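Local coordinates for protein poly-beta-hydroxybuterate polymerase (Cupriavidus necator, PDB 5T6O) that polymerises hydroxybutyryl units into polyhydroxybutyrate without a template, probably as an acyltransferase, this chain being the catalytic domain, at residues Asn192-Leu197 against Leu223-Asp228. The protein carries 1 engineered substitution. Sequence-based numbering, arbitrary orientation.
Sequences NTFSFL and LFWNGD
Asn192 and Asn226 bring their CA atoms to 5.9 Å where the loop after strand 188-191 folds into a type I beta turn, Thr193 to Phe196, beside the last turn of helix 220-227. Asn226 carries the contact. Its CG stands anti to the backbone N (chi1 -176°), and the amide beyond it reaches the start of the turn. There Asn226 OD1 accepts from Phe194 N at 3.0 Å in an almost straight bond (N-H...O 176°), the donor tilted 24° from the carbonyl plane; a second bond, from Thr193 N, is longer, bent and weak. Asn226 OD1 also lies in the plane of the Phe194 ring at its edge, 3.5 Å from CD1, with ring and amide nearly perpendicular. Asn226 ND2 donates to a water that also bonds Ser195 OG. A second water accepts from Asn192 ND2 and donates to Asn226 O, joining the loop to the helix backbone. Asn192 OD1 reaches forward over the turn to accept from Ser195 N at 2.9 Å in a bent bond, an Asx motif. Next to these polar groups, Thr193 OG1, hydrogen-bonded to Asn48 ND2, approaches Trp225 CH2 obliquely at 3.2 Å, and Phe194 CE1 meets the rim of the indole at Trp225 CZ3, 4.1 Å away. Trp225 NE1 is held by Lys49 O, and Ile309 of helix 308-312 touches both aromatic residues; Phe161 of the second subunit meets the Phe194 ring. The contact thus joins a loop and a helix within the alpha/beta hydrolase fold next to a subunit interface. Asn226 OD1 holds one straight bond and weak ones from Thr193 N and Asn48 ND2, so the amide's rotation is fixed chiefly by the Phe194 bond and by ND2 meeting its water.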
loop_
_atom_site.group_PDB
_atom_site.type_symbol
_atom_site.label_atom_id
_atom_site.label_comp_id
_atom_site.label_asym_id
_atom_site.label_seq_id
_atom_site.Cartn_x
_atom_site.Cartn_y
_atom_site.Cartn_z
ATOM N N ASN A 192 -25.697 -4.232 5.329
ATOM C CA ASN A 192 -25.107 -5.558 5.342
ATOM C C ASN A 192 -23.622 -5.406 5.628
ATOM O O ASN A 192 -23.093 -4.297 5.702
ATOM C CB ASN A 192 -25.378 -6.300 4.033
ATOM C CG ASN A 192 -24.857 -5.558 2.834
ATOM O OD1 ASN A 192 -23.782 -4.982 2.872
ATOM N ND2 ASN A 192 -25.636 -5.545 1.768
ATOM N N THR A 193 -22.948 -6.539 5.801
ATOM C CA THR A 193 -21.581 -6.516 6.298
ATOM C C THR A 193 -20.586 -6.226 5.184
ATOM O O THR A 193 -19.753 -5.321 5.308
ATOM C CB THR A 193 -21.246 -7.856 6.961
ATOM O OG1 THR A 193 -22.117 -8.062 8.079
ATOM C CG2 THR A 193 -19.801 -7.872 7.439
ATOM N N PHE A 194 -20.652 -6.988 4.092
ATOM C CA PHE A 194 -19.612 -6.855 3.079
ATOM C C PHE A 194 -19.750 -5.578 2.270
ATOM O O PHE A 194 -18.753 -5.120 1.704
ATOM C CB PHE A 194 -19.599 -8.094 2.186
ATOM C CG PHE A 194 -18.868 -9.239 2.820
ATOM C CD1 PHE A 194 -19.492 -10.035 3.765
ATOM C CD2 PHE A 194 -17.529 -9.463 2.539
ATOM C CE1 PHE A 194 -18.803 -11.068 4.380
ATOM C CE2 PHE A 194 -16.831 -10.500 3.148
ATOM C CZ PHE A 194 -17.467 -11.296 4.075
ATOM N N SER A 195 -20.933 -4.960 2.246
ATOM C CA SER A 195 -21.090 -3.668 1.587
ATOM C C SER A 195 -21.472 -2.555 2.565
ATOM O O SER A 195 -22.096 -1.566 2.166
ATOM C CB SER A 195 -22.114 -3.769 0.454
ATOM O OG SER A 195 -21.685 -4.714 -0.526
ATOM N N PHE A 196 -21.098 -2.676 3.846
ATOM C CA PHE A 196 -21.431 -1.605 4.784
ATOM C C PHE A 196 -20.802 -0.272 4.387
ATOM O O PHE A 196 -21.383 0.790 4.644
ATOM C CB PHE A 196 -21.020 -1.939 6.223
ATOM C CG PHE A 196 -21.476 -0.893 7.205
ATOM C CD1 PHE A 196 -22.827 -0.697 7.429
ATOM C CD2 PHE A 196 -20.568 -0.043 7.816
ATOM C CE1 PHE A 196 -23.272 0.287 8.300
ATOM C CE2 PHE A 196 -21.002 0.947 8.685
ATOM C CZ PHE A 196 -22.363 1.100 8.931
ATOM N N LEU A 197 -19.625 -0.285 3.773
ATOM C CA LEU A 197 -19.054 0.959 3.260
ATOM C C LEU A 197 -19.144 1.026 1.739
ATOM O O LEU A 197 -18.281 1.603 1.080
ATOM C CB LEU A 197 -17.604 1.116 3.724
ATOM C CG LEU A 197 -17.455 1.113 5.252
ATOM C CD1 LEU A 197 -15.983 1.144 5.670
ATOM C CD2 LEU A 197 -18.245 2.260 5.889
ATOM N N LEU A 223 -23.069 -15.841 1.532
ATOM C CA LEU A 223 -23.837 -14.896 0.725
ATOM C C LEU A 223 -25.287 -14.817 1.201
ATOM O O LEU A 223 -25.896 -13.740 1.199
ATOM C CB LEU A 223 -23.762 -15.291 -0.749
ATOM C CG LEU A 223 -22.353 -15.190 -1.369
ATOM C CD1 LEU A 223 -22.357 -15.685 -2.809
ATOM C CD2 LEU A 223 -21.878 -13.771 -1.298
ATOM N N PHE A 224 -25.853 -15.945 1.624
ATOM C CA PHE A 224 -27.203 -15.924 2.178
ATOM C C PHE A 224 -27.275 -15.050 3.422
ATOM O O PHE A 224 -28.159 -14.190 3.543
ATOM C CB PHE A 224 -27.667 -17.346 2.495
ATOM C CG PHE A 224 -28.927 -17.400 3.310
ATOM C CD1 PHE A 224 -30.166 -17.193 2.712
ATOM C CD2 PHE A 224 -28.877 -17.666 4.674
ATOM C CE1 PHE A 224 -31.325 -17.237 3.455
ATOM C CE2 PHE A 224 -30.045 -17.714 5.424
ATOM C CZ PHE A 224 -31.269 -17.509 4.808
ATOM N N TRP A 225 -26.346 -15.257 4.364
ATOM C CA TRP A 225 -26.296 -14.430 5.566
ATOM C C TRP A 225 -26.107 -12.962 5.216
ATOM O O TRP A 225 -26.830 -12.093 5.714
ATOM C CB TRP A 225 -25.165 -14.901 6.480
ATOM C CG TRP A 225 -24.855 -13.930 7.571
ATOM C CD1 TRP A 225 -25.619 -13.677 8.689
ATOM C CD2 TRP A 225 -23.710 -13.070 7.662
ATOM N NE1 TRP A 225 -25.016 -12.701 9.452
ATOM C CE2 TRP A 225 -23.842 -12.324 8.854
ATOM C CE3 TRP A 225 -22.575 -12.862 6.850
ATOM C CZ2 TRP A 225 -22.880 -11.401 9.271
ATOM C CZ3 TRP A 225 -21.628 -11.929 7.255
ATOM C CH2 TRP A 225 -21.784 -11.214 8.460
ATOM N N ASN A 226 -25.143 -12.663 4.350
ATOM C CA ASN A 226 -24.925 -11.266 3.993
ATOM C C ASN A 226 -26.144 -10.671 3.302
ATOM O O ASN A 226 -26.431 -9.481 3.471
ATOM C CB ASN A 226 -23.694 -11.141 3.098
ATOM C CG ASN A 226 -23.361 -9.711 2.777
ATOM O OD1 ASN A 226 -22.813 -8.991 3.613
ATOM N ND2 ASN A 226 -23.668 -9.289 1.552
ATOM N N GLY A 227 -26.858 -11.471 2.512
ATOM C CA GLY A 227 -28.028 -10.981 1.801
ATOM C C GLY A 227 -29.255 -10.806 2.661
ATOM O O GLY A 227 -30.204 -10.140 2.243
ATOM N N ASP A 228 -29.241 -11.394 3.856
ATOM C CA ASP A 228 -30.330 -11.320 4.835
ATOM C C ASP A 228 -30.135 -10.008 5.606
ATOM O O ASP A 228 -29.607 -9.956 6.719
ATOM C CB ASP A 228 -30.293 -12.560 5.724
ATOM C CG ASP A 228 -31.537 -12.735 6.580
ATOM O OD1 ASP A 228 -32.429 -11.864 6.553
ATOM O OD2 ASP A 228 -31.610 -13.766 7.294
HETATM O O HOH W 1 -27.458 -7.622 1.466
HETATM O O HOH W 2 -22.660 -7.154 -0.261
#